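Local coordinates for lysosome-associated membrane glycoprotein 3 (Homo sapiens, PDB 4AKM), which is a lysosomal membrane glycoprotein, here its membrane-proximal luminal domain, that takes part in lysosome–autophagosome fusion and in the unfolded protein response, at residues I17-Q28 with H129-Q140; F64-T72 with S83-V91. All coordinates share one frame; numbering follows the deposited sequence.

Contact 1. Residues I17-Q28 with H129-Q140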
loop_
_atom_site.group_PDB
_atom_site.type_symbol
_atom_site.label_atom_id
_atom_site.label_comp_id
_atom_site.label_asym_id
_atom_site.label_seq_id
_atom_site.Cartn_x
_atom_site.Cartn_y
_atom_site.Cartn_z
ATOM N N ILE A 17 -0.034 12.559 2.658
ATOM C CA ILE A 17 -0.274 11.149 2.950
ATOM C C ILE A 17 0.657 10.700 4.068
ATOM O O ILE A 17 1.858 10.943 4.017
ATOM C CB ILE A 17 -0.004 10.257 1.714
ATOM C CG1 ILE A 17 -1.094 10.432 0.656
ATOM C CG2 ILE A 17 0.109 8.793 2.108
ATOM C CD1 ILE A 17 -0.889 9.579 -0.574
ATOM N N LYS A 18 0.099 10.051 5.082
ATOM C CA LYS A 18 0.904 9.481 6.153
ATOM C C LYS A 18 0.546 8.006 6.247
ATOM O O LYS A 18 -0.610 7.664 6.474
ATOM C CB LYS A 18 0.610 10.184 7.477
ATOM C CG LYS A 18 1.589 9.869 8.594
ATOM C CD LYS A 18 1.006 10.264 9.948
ATOM C CE LYS A 18 2.088 10.490 10.997
ATOM N NZ LYS A 18 3.028 9.341 11.113
ATOM N N ALA A 19 1.524 7.127 6.063
ATOM C CA ALA A 19 1.225 5.702 6.055
ATOM C C ALA A 19 2.279 4.865 6.754
ATOM O O ALA A 19 3.453 4.866 6.395
ATOM C CB ALA A 19 0.998 5.207 4.632
ATOM N N GLU A 20 1.831 4.156 7.776
ATOM C CA GLU A 20 2.644 3.180 8.467
ATOM C C GLU A 20 2.042 1.832 8.150
ATOM O O GLU A 20 0.825 1.691 8.149
ATOM C CB GLU A 20 2.598 3.441 9.963
ATOM C CG GLU A 20 2.931 4.877 10.331
ATOM C CD GLU A 20 2.717 5.156 11.801
ATOM O OE1 GLU A 20 2.211 4.257 12.497
ATOM O OE2 GLU A 20 3.049 6.267 12.263
ATOM N N MET A 21 2.891 0.857 7.851
ATOM C CA MET A 21 2.448 -0.494 7.523
ATOM C C MET A 21 3.637 -1.369 7.184
ATOM O O MET A 21 4.738 -0.882 6.932
ATOM C CB MET A 21 1.471 -0.500 6.341
ATOM C CG MET A 21 2.050 0.016 5.025
ATOM S SD MET A 21 0.843 0.820 3.939
ATOM C CE MET A 21 -0.374 -0.467 3.737
ATOM N N GLY A 22 3.395 -2.670 7.194
ATOM C CA GLY A 22 4.335 -3.650 6.709
ATOM C C GLY A 22 3.712 -4.216 5.460
ATOM O O GLY A 22 2.496 -4.379 5.384
ATOM N N ILE A 23 4.543 -4.495 4.465
ATOM C CA ILE A 23 4.047 -4.985 3.188
ATOM C C ILE A 23 4.860 -6.187 2.715
ATOM O O ILE A 23 6.085 -6.227 2.838
ATOM C CB ILE A 23 4.001 -3.861 2.126
ATOM C CG1 ILE A 23 3.022 -2.774 2.567
ATOM C CG2 ILE A 23 3.583 -4.404 0.774
ATOM C CD1 ILE A 23 3.262 -1.441 1.916
ATOM N N GLN A 24 4.143 -7.178 2.206
ATOM C CA GLN A 24 4.724 -8.421 1.752
ATOM C C GLN A 24 4.185 -8.681 0.350
ATOM O O GLN A 24 3.031 -8.374 0.053
ATOM C CB GLN A 24 4.329 -9.556 2.713
ATOM C CG GLN A 24 5.066 -10.874 2.490
ATOM C CD GLN A 24 4.720 -11.940 3.530
ATOM O OE1 GLN A 24 3.657 -12.561 3.476
ATOM N NE2 GLN A 24 5.627 -12.157 4.479
ATOM N N LEU A 25 5.023 -9.221 -0.524
ATOM C CA LEU A 25 4.572 -9.614 -1.850
ATOM C C LEU A 25 4.698 -11.122 -1.985
ATOM O O LEU A 25 5.745 -11.684 -1.696
ATOM C CB LEU A 25 5.377 -8.898 -2.940
ATOM C CG LEU A 25 5.104 -7.397 -3.089
ATOM C CD1 LEU A 25 6.023 -6.755 -4.126
ATOM C CD2 LEU A 25 3.643 -7.145 -3.439
ATOM N N ILE A 26 3.623 -11.773 -2.409
ATOM C CA ILE A 26 3.620 -13.215 -2.584
ATOM C C ILE A 26 3.477 -13.553 -4.064
ATOM O O ILE A 26 2.465 -13.209 -4.678
ATOM C CB ILE A 26 2.455 -13.892 -1.805
ATOM C CG1 ILE A 26 2.670 -13.811 -0.289
ATOM C CG2 ILE A 26 2.295 -15.347 -2.234
ATOM C CD1 ILE A 26 2.130 -12.557 0.356
ATOM N N VAL A 27 4.484 -14.217 -4.637
ATOM C CA VAL A 27 4.370 -14.682 -6.022
ATOM C C VAL A 27 4.239 -16.201 -6.128
ATOM O O VAL A 27 4.940 -16.952 -5.453
ATOM C CB VAL A 27 5.491 -14.135 -6.973
ATOM C CG1 VAL A 27 6.054 -12.819 -6.455
ATOM C CG2 VAL A 27 6.606 -15.154 -7.181
ATOM N N GLN A 28 3.312 -16.638 -6.973
ATOM C CA GLN A 28 3.037 -18.057 -7.161
ATOM C C GLN A 28 3.843 -18.625 -8.326
ATOM O O GLN A 28 3.379 -18.627 -9.466
ATOM C CB GLN A 28 1.545 -18.272 -7.404
ATOM C CG GLN A 28 0.958 -19.437 -6.633
ATOM C CD GLN A 28 -0.498 -19.218 -6.279
ATOM O OE1 GLN A 28 -0.903 -19.380 -5.122
ATOM N NE2 GLN A 28 -1.298 -18.845 -7.276
ATOM N N HIS A 129 -0.772 -14.402 -10.280
ATOM C CA HIS A 129 0.387 -14.966 -9.593
ATOM C C HIS A 129 0.917 -14.024 -8.521
ATOM O O HIS A 129 1.717 -14.414 -7.680
ATOM C CB HIS A 129 1.521 -15.258 -10.580
ATOM C CG HIS A 129 1.139 -16.184 -11.690
ATOM N ND1 HIS A 129 0.761 -15.732 -12.937
ATOM C CD2 HIS A 129 1.078 -17.537 -11.745
ATOM C CE1 HIS A 129 0.483 -16.766 -13.712
ATOM N NE2 HIS A 129 0.667 -17.873 -13.013
ATOM N N LEU A 130 0.493 -12.772 -8.571
ATOM C CA LEU A 130 1.039 -11.774 -7.668
ATOM C C LEU A 130 0.000 -11.303 -6.672
ATOM O O LEU A 130 -1.115 -10.936 -7.030
ATOM C CB LEU A 130 1.634 -10.589 -8.440
ATOM C CG LEU A 130 2.188 -9.463 -7.562
ATOM C CD1 LEU A 130 3.363 -9.941 -6.723
ATOM C CD2 LEU A 130 2.566 -8.247 -8.389
ATOM N N GLN A 131 0.398 -11.302 -5.409
ATOM C CA GLN A 131 -0.486 -10.957 -4.319
ATOM C C GLN A 131 0.251 -9.991 -3.407
ATOM O O GLN A 131 1.462 -10.087 -3.247
ATOM C CB GLN A 131 -0.842 -12.231 -3.558
ATOM C CG GLN A 131 -1.963 -12.096 -2.569
ATOM C CD GLN A 131 -2.286 -13.417 -1.911
ATOM O OE1 GLN A 131 -1.490 -14.362 -1.957
ATOM N NE2 GLN A 131 -3.461 -13.500 -1.297
ATOM N N VAL A 132 -0.469 -9.044 -2.825
ATOM C CA VAL A 132 0.129 -8.173 -1.826
ATOM C C VAL A 132 -0.579 -8.368 -0.482
ATOM O O VAL A 132 -1.793 -8.559 -0.435
ATOM C CB VAL A 132 0.136 -6.685 -2.279
ATOM C CG1 VAL A 132 -1.271 -6.180 -2.532
ATOM C CG2 VAL A 132 0.851 -5.810 -1.265
ATOM N N LYS A 133 0.197 -8.364 0.601
ATOM C CA LYS A 133 -0.350 -8.431 1.951
ATOM C C LYS A 133 0.146 -7.278 2.820
ATOM O O LYS A 133 1.336 -6.971 2.840
ATOM C CB LYS A 133 -0.036 -9.778 2.610
ATOM C CG LYS A 133 -1.210 -10.754 2.572
ATOM C CD LYS A 133 -0.760 -12.207 2.601
ATOM C CE LYS A 133 -1.839 -13.123 2.014
ATOM N NZ LYS A 133 -1.376 -14.534 1.821
ATOM N N THR A 134 -0.778 -6.635 3.526
ATOM C CA THR A 134 -0.421 -5.557 4.441
ATOM C C THR A 134 -0.619 -5.987 5.880
ATOM O O THR A 134 -1.405 -6.885 6.172
ATOM C CB THR A 134 -1.252 -4.283 4.199
ATOM O OG1 THR A 134 -2.585 -4.468 4.696
ATOM C CG2 THR A 134 -1.296 -3.950 2.721
ATOM N N THR A 135 0.084 -5.320 6.784
ATOM C CA THR A 135 0.021 -5.665 8.194
ATOM C C THR A 135 0.366 -4.424 9.002
ATOM O O THR A 135 1.018 -3.531 8.488
ATOM C CB THR A 135 1.019 -6.795 8.514
ATOM O OG1 THR A 135 0.917 -7.152 9.893
ATOM C CG2 THR A 135 2.429 -6.350 8.246
ATOM N N ASP A 136 -0.081 -4.349 10.253
ATOM C CA ASP A 136 0.282 -3.221 11.126
ATOM C C ASP A 136 -0.035 -1.858 10.516
ATOM O O ASP A 136 0.683 -0.882 10.722
ATOM C CB ASP A 136 1.757 -3.297 11.511
ATOM C CG ASP A 136 2.032 -4.400 12.503
ATOM O OD1 ASP A 136 1.377 -4.406 13.563
ATOM O OD2 ASP A 136 2.880 -5.270 12.216
ATOM N N VAL A 137 -1.120 -1.813 9.756
ATOM C CA VAL A 137 -1.496 -0.627 9.012
ATOM C C VAL A 137 -2.089 0.463 9.893
ATOM O O VAL A 137 -3.042 0.230 10.632
ATOM C CB VAL A 137 -2.535 -0.975 7.919
ATOM C CG1 VAL A 137 -2.998 0.279 7.198
ATOM C CG2 VAL A 137 -1.969 -1.990 6.941
ATOM N N GLN A 138 -1.510 1.654 9.813
ATOM C CA GLN A 138 -2.209 2.867 10.195
ATOM C C GLN A 138 -1.879 3.961 9.197
ATOM O O GLN A 138 -0.724 4.334 9.042
ATOM C CB GLN A 138 -1.842 3.321 11.599
ATOM C CG GLN A 138 -2.638 4.537 12.042
ATOM C CD GLN A 138 -2.724 4.666 13.545
ATOM O OE1 GLN A 138 -2.149 3.864 14.284
ATOM N NE2 GLN A 138 -3.449 5.675 14.010
ATOM N N LEU A 139 -2.895 4.476 8.517
ATOM C CA LEU A 139 -2.665 5.474 7.483
ATOM C C LEU A 139 -3.715 6.575 7.497
ATOM O O LEU A 139 -4.720 6.487 8.201
ATOM C CB LEU A 139 -2.586 4.818 6.098
ATOM C CG LEU A 139 -3.735 3.937 5.593
ATOM C CD1 LEU A 139 -4.899 4.761 5.048
ATOM C CD2 LEU A 139 -3.224 2.968 4.534
ATOM N N GLN A 140 -3.463 7.609 6.704
ATOM C CA GLN A 140 -4.370 8.732 6.557
ATOM C C GLN A 140 -3.979 9.498 5.301
ATOM O O GLN A 140 -2.794 9.624 4.982
ATOM C CB GLN A 140 -4.306 9.640 7.790
ATOM C CG GLN A 140 -5.350 10.752 7.804
ATOM C CD GLN A 140 -5.504 11.395 9.171
ATOM O OE1 GLN A 140 -5.161 10.799 10.194
ATOM N NE2 GLN A 140 -6.022 12.619 9.196
#

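Contact 2. Residues F64-T72 with S83-V91. With NAG (2-acetamido-2-deoxy-beta-D-glucopyranose), chain D.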
loop_
_atom_site.group_PDB
_atom_site.type_symbol
_atom_site.label_atom_id
_atom_site.label_comp_id
_atom_site.label_asym_id
_atom_site.label_seq_id
_atom_site.Cartn_x
_atom_site.Cartn_y
_atom_site.Cartn_z
ATOM N N PHE A 64 11.820 0.068 -4.265
ATOM C CA PHE A 64 12.874 -0.712 -3.653
ATOM C C PHE A 64 13.642 -1.402 -4.747
ATOM O O PHE A 64 13.226 -1.404 -5.900
ATOM C CB PHE A 64 12.288 -1.743 -2.676
ATOM C CG PHE A 64 11.151 -2.535 -3.247
ATOM C CD1 PHE A 64 11.391 -3.641 -4.048
ATOM C CD2 PHE A 64 9.844 -2.165 -3.000
ATOM C CE1 PHE A 64 10.349 -4.361 -4.586
ATOM C CE2 PHE A 64 8.800 -2.881 -3.528
ATOM C CZ PHE A 64 9.050 -3.984 -4.326
ATOM N N GLN A 65 14.771 -1.985 -4.387
ATOM C CA GLN A 65 15.514 -2.769 -5.349
ATOM C C GLN A 65 14.681 -3.963 -5.779
ATOM O O GLN A 65 14.421 -4.870 -4.990
ATOM C CB GLN A 65 16.850 -3.225 -4.767
ATOM C CG GLN A 65 18.045 -2.632 -5.483
ATOM C CD GLN A 65 18.055 -1.113 -5.429
ATOM O OE1 GLN A 65 17.567 -0.437 -6.342
ATOM N NE2 GLN A 65 18.615 -0.568 -4.353
ATOM N N GLY A 66 14.255 -3.946 -7.036
ATOM C CA GLY A 66 13.490 -5.040 -7.594
ATOM C C GLY A 66 12.145 -4.596 -8.127
ATOM O O GLY A 66 11.552 -5.260 -8.970
ATOM N N GLY A 67 11.657 -3.469 -7.630
ATOM C CA GLY A 67 10.377 -2.962 -8.073
ATOM C C GLY A 67 9.750 -1.945 -7.149
ATOM O O GLY A 67 10.436 -1.120 -6.544
ATOM N N PHE A 68 8.430 -2.020 -7.033
ATOM C CA PHE A 68 7.685 -1.012 -6.302
ATOM C C PHE A 68 6.298 -1.484 -5.919
ATOM O O PHE A 68 5.770 -2.462 -6.469
ATOM C CB PHE A 68 7.542 0.258 -7.148
ATOM C CG PHE A 68 6.801 0.047 -8.450
ATOM C CD1 PHE A 68 5.415 0.006 -8.483
ATOM C CD2 PHE A 68 7.495 -0.107 -9.638
ATOM C CE1 PHE A 68 4.735 -0.196 -9.670
ATOM C CE2 PHE A 68 6.819 -0.297 -10.833
ATOM C CZ PHE A 68 5.437 -0.347 -10.849
ATOM N N VAL A 69 5.709 -0.752 -4.986
ATOM C CA VAL A 69 4.303 -0.904 -4.659
ATOM C C VAL A 69 3.660 0.471 -4.716
ATOM O O VAL A 69 4.150 1.429 -4.119
ATOM C CB VAL A 69 4.082 -1.535 -3.264
ATOM C CG1 VAL A 69 2.605 -1.524 -2.905
ATOM C CG2 VAL A 69 4.624 -2.949 -3.225
ATOM N N ASN A 70 2.562 0.560 -5.452
ATOM C CA ASN A 70 1.876 1.815 -5.659
ATOM C C ASN A 70 0.464 1.753 -5.107
ATOM O O ASN A 70 -0.372 0.976 -5.577
ATOM C CB ASN A 70 1.852 2.162 -7.148
ATOM C CG ASN A 70 1.604 3.634 -7.399
ATOM O OD1 ASN A 70 1.691 4.459 -6.490
ATOM N ND2 ASN A 70 1.299 3.972 -8.643
ATOM N N LEU A 71 0.222 2.576 -4.094
ATOM C CA LEU A 71 -1.084 2.696 -3.474
ATOM C C LEU A 71 -1.741 3.993 -3.915
ATOM O O LEU A 71 -1.274 5.072 -3.577
ATOM C CB LEU A 71 -0.948 2.671 -1.948
ATOM C CG LEU A 71 -0.317 1.409 -1.352
ATOM C CD1 LEU A 71 -0.369 1.430 0.165
ATOM C CD2 LEU A 71 -0.993 0.159 -1.894
ATOM N N THR A 72 -2.823 3.880 -4.676
ATOM C CA THR A 72 -3.583 5.043 -5.114
ATOM C C THR A 72 -4.843 5.252 -4.282
ATOM O O THR A 72 -5.650 4.321 -4.110
ATOM C CB THR A 72 -3.985 4.933 -6.596
ATOM O OG1 THR A 72 -2.818 5.023 -7.425
ATOM C CG2 THR A 72 -4.949 6.044 -6.968
ATOM N N SER A 83 -8.003 3.307 -3.881
ATOM C CA SER A 83 -8.756 3.012 -5.093
ATOM C C SER A 83 -7.963 2.184 -6.102
ATOM O O SER A 83 -8.536 1.627 -7.039
ATOM C CB SER A 83 -9.253 4.299 -5.750
ATOM O OG SER A 83 -8.171 5.067 -6.239
ATOM N N GLU A 84 -6.646 2.101 -5.926
ATOM C CA GLU A 84 -5.862 1.274 -6.848
ATOM C C GLU A 84 -4.602 0.693 -6.211
ATOM O O GLU A 84 -3.961 1.343 -5.391
ATOM C CB GLU A 84 -5.504 2.065 -8.115
ATOM C CG GLU A 84 -4.641 1.301 -9.113
ATOM C CD GLU A 84 -4.634 1.936 -10.491
ATOM O OE1 GLU A 84 -5.730 2.085 -11.072
ATOM O OE2 GLU A 84 -3.539 2.280 -10.993
ATOM N N VAL A 85 -4.252 -0.542 -6.566
ATOM C CA VAL A 85 -2.973 -1.079 -6.093
ATOM C C VAL A 85 -2.161 -1.723 -7.201
ATOM O O VAL A 85 -2.632 -2.616 -7.888
ATOM C CB VAL A 85 -3.121 -2.100 -4.952
ATOM C CG1 VAL A 85 -1.746 -2.434 -4.385
ATOM C CG2 VAL A 85 -4.029 -1.565 -3.859
ATOM N N GLY A 86 -0.927 -1.266 -7.362
ATOM C CA GLY A 86 -0.060 -1.834 -8.363
ATOM C C GLY A 86 1.214 -2.319 -7.722
ATOM O O GLY A 86 1.652 -1.776 -6.722
ATOM N N ALA A 87 1.803 -3.361 -8.290
ATOM C CA ALA A 87 3.103 -3.809 -7.829
ATOM C C ALA A 87 3.944 -4.376 -8.958
ATOM O O ALA A 87 3.429 -4.836 -9.992
ATOM C CB ALA A 87 2.972 -4.811 -6.705
ATOM N N TYR A 88 5.248 -4.331 -8.725
ATOM C CA TYR A 88 6.231 -4.771 -9.690
ATOM C C TYR A 88 7.363 -5.373 -8.878
ATOM O O TYR A 88 7.850 -4.749 -7.932
ATOM C CB TYR A 88 6.709 -3.547 -10.460
ATOM C CG TYR A 88 7.680 -3.761 -11.598
ATOM C CD1 TYR A 88 9.038 -3.942 -11.356
ATOM C CD2 TYR A 88 7.249 -3.720 -12.917
ATOM C CE1 TYR A 88 9.934 -4.109 -12.393
ATOM C CE2 TYR A 88 8.141 -3.884 -13.966
ATOM C CZ TYR A 88 9.483 -4.077 -13.697
ATOM O OH TYR A 88 10.377 -4.242 -14.731
ATOM N N LEU A 89 7.771 -6.585 -9.239
ATOM C CA LEU A 89 8.770 -7.314 -8.471
ATOM C C LEU A 89 9.678 -8.139 -9.369
ATOM O O LEU A 89 9.200 -8.921 -10.173
ATOM C CB LEU A 89 8.083 -8.242 -7.463
ATOM C CG LEU A 89 9.037 -9.037 -6.577
ATOM C CD1 LEU A 89 9.875 -8.085 -5.746
ATOM C CD2 LEU A 89 8.276 -10.004 -5.695
ATOM N N THR A 90 10.989 -7.973 -9.222
ATOM C CA THR A 90 11.948 -8.778 -9.973
ATOM C C THR A 90 12.499 -9.912 -9.116
ATOM O O THR A 90 12.900 -9.692 -7.974
ATOM C CB THR A 90 13.133 -7.926 -10.470
ATOM O OG1 THR A 90 12.648 -6.722 -11.074
ATOM C CG2 THR A 90 13.956 -8.695 -11.490
ATOM N N VAL A 91 12.512 -11.124 -9.660
ATOM C CA VAL A 91 13.238 -12.226 -9.026
ATOM C C VAL A 91 14.462 -12.585 -9.875
ATOM O O VAL A 91 14.391 -12.601 -11.105
ATOM C CB VAL A 91 12.343 -13.468 -8.765
ATOM C CG1 VAL A 91 11.157 -13.096 -7.896
ATOM C CG2 VAL A 91 11.871 -14.089 -10.065
HETATM C C1 NAG D . 1.028 5.258 -9.224
HETATM C C2 NAG D . 1.543 4.972 -10.627
HETATM C C3 NAG D . 1.430 6.220 -11.497
HETATM C C4 NAG D . 0.014 6.784 -11.442
HETATM C C5 NAG D . -0.506 6.883 -10.011
HETATM C C6 NAG D . -1.997 7.180 -10.016
HETATM C C7 NAG D . 3.276 3.313 -11.004
HETATM C C8 NAG D . 4.744 3.107 -11.225
HETATM N N2 NAG D . 2.918 4.512 -10.557
HETATM O O3 NAG D . 1.753 5.886 -12.828
HETATM O O4 NAG D . -0.016 8.072 -12.020
HETATM O O5 NAG D . -0.314 5.684 -9.290
HETATM O O6 NAG D . -2.439 7.259 -8.680
HETATM O O7 NAG D . 2.471 2.408 -11.234
#

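Contact 1. Residues I17-Q28 with H129-Q140
M21 meets T134 and V137 where the chain bends at D136, between strands 130-135 and 137-141, and they form the middle of an apolar face. The M21 side chain leaves between the backbone N and the carbonyl carbon (chi1 62°) and bends again further out; its terminal CE thereby folds back to 3.7 Å from T134 CG2, while M21 CB lies 3.8 Å from V137 CG2. An unbranched, flexible thioether suits a corner that has two strand pieces to fill against. On the same face, L25 reaches over V132 with CD2 3.7 Å from V132 CB, and I23 CG2 touches V132 CG2. V27 with L130 and A19 with L139 continue the face toward its two ends.

Antiparallel backbone hydrogen bonds join the strands, through E20 with Q138 on one side of the corner and G22 with T135 on the other. The register slips by one residue between them, a beta bulge, and D136 lies at the corner. T135 CG2 lies against G22 CA (3.6 Å), on the side of the sheet where a side chain would project, so a glycine probably suits this place.

The other face is mixed. I26 CD1 rests on the aliphatic stem of K133, 3.7 Å from K133 CD, and I26 CG2 lies alongside the Q131 amide, whose NE2 is hydrogen-bonded to S123 OG. Further along, K18 NZ and E20 OE2 form a salt bridge at 3.3 Å, its hydrogen bond weak.

Strand 14-27 also pairs with 5-11 and 38-41, and 122-125 adjoins 130-135. The apolar face packs on strand 57-64 through A19, I23 and L25, and on F108 through T134, V137 and L139.

Contact 2. Residues F64-T72 with S83-V91
This is a beta-hairpin contact, strand 67-75 against strand 80-90 within the five-stranded antiparallel sheet, and one face of it carries an N-linked glycan. The backbones pair regularly through F68 with Y88, N70 with G86 and T72 with E84. Near the hairpin's turn T72 stands across from two residues, S83 and E84, which makes a classic bulge, and T72 O accepts from both their amides.

On the glycan face, F68 leaves its backbone between N and the carbonyl carbon (chi1 61°), which lays its ring across the second strand. Y88 CB sits over one face of that ring, 3.5 Å from its centroid, a CH-pi contact. The two aromatic planes are nearly parallel, 12° apart, but offset so much that there is little stacking. On the opposite, buried face, L71 and V85 lie side by side, with L71 CD2 3.7 Å from V85 CG1.

At the far end a type II turn runs from F64 to G67, with backbone angles at G66 and G67 that favour glycine. T90 OG1 donates to G66 O at 2.8 Å.

N70 ND2 is bonded to C1 of the sugar. T72 OG1 and the sugar O6 share a hydrogen bond of 2.6 Å, and the acetamide methyl C8 lies over the F68 face opposite Y88, 3.5 Å from F68 CZ. Held at these three points, this first sugar probably has little freedom to swing away from the sheet.

In the fold
Contacts 1 and 2 belong to two different antiparallel sheets that pack face to face, their centres about 10 Å apart, consistent with the beta-prism architecture of this LAMP luminal domain. Their apolar faces meet directly: V27 CG1 lies 3.7 Å from L89 CD2, L130 CD2 3.8 Å from A87 CB, and M21 SD 4.0 Å from L71 CD1. A small alanine at A87 lets the leucines L25 and L130 close on it. Contact 1 joins strands far apart in sequence and encloses contact 2, a local hairpin, within its loop. The glycan stands on the side of contact 2 turned away from this shared core, its nearest atom about 9 Å from the side chain of I17.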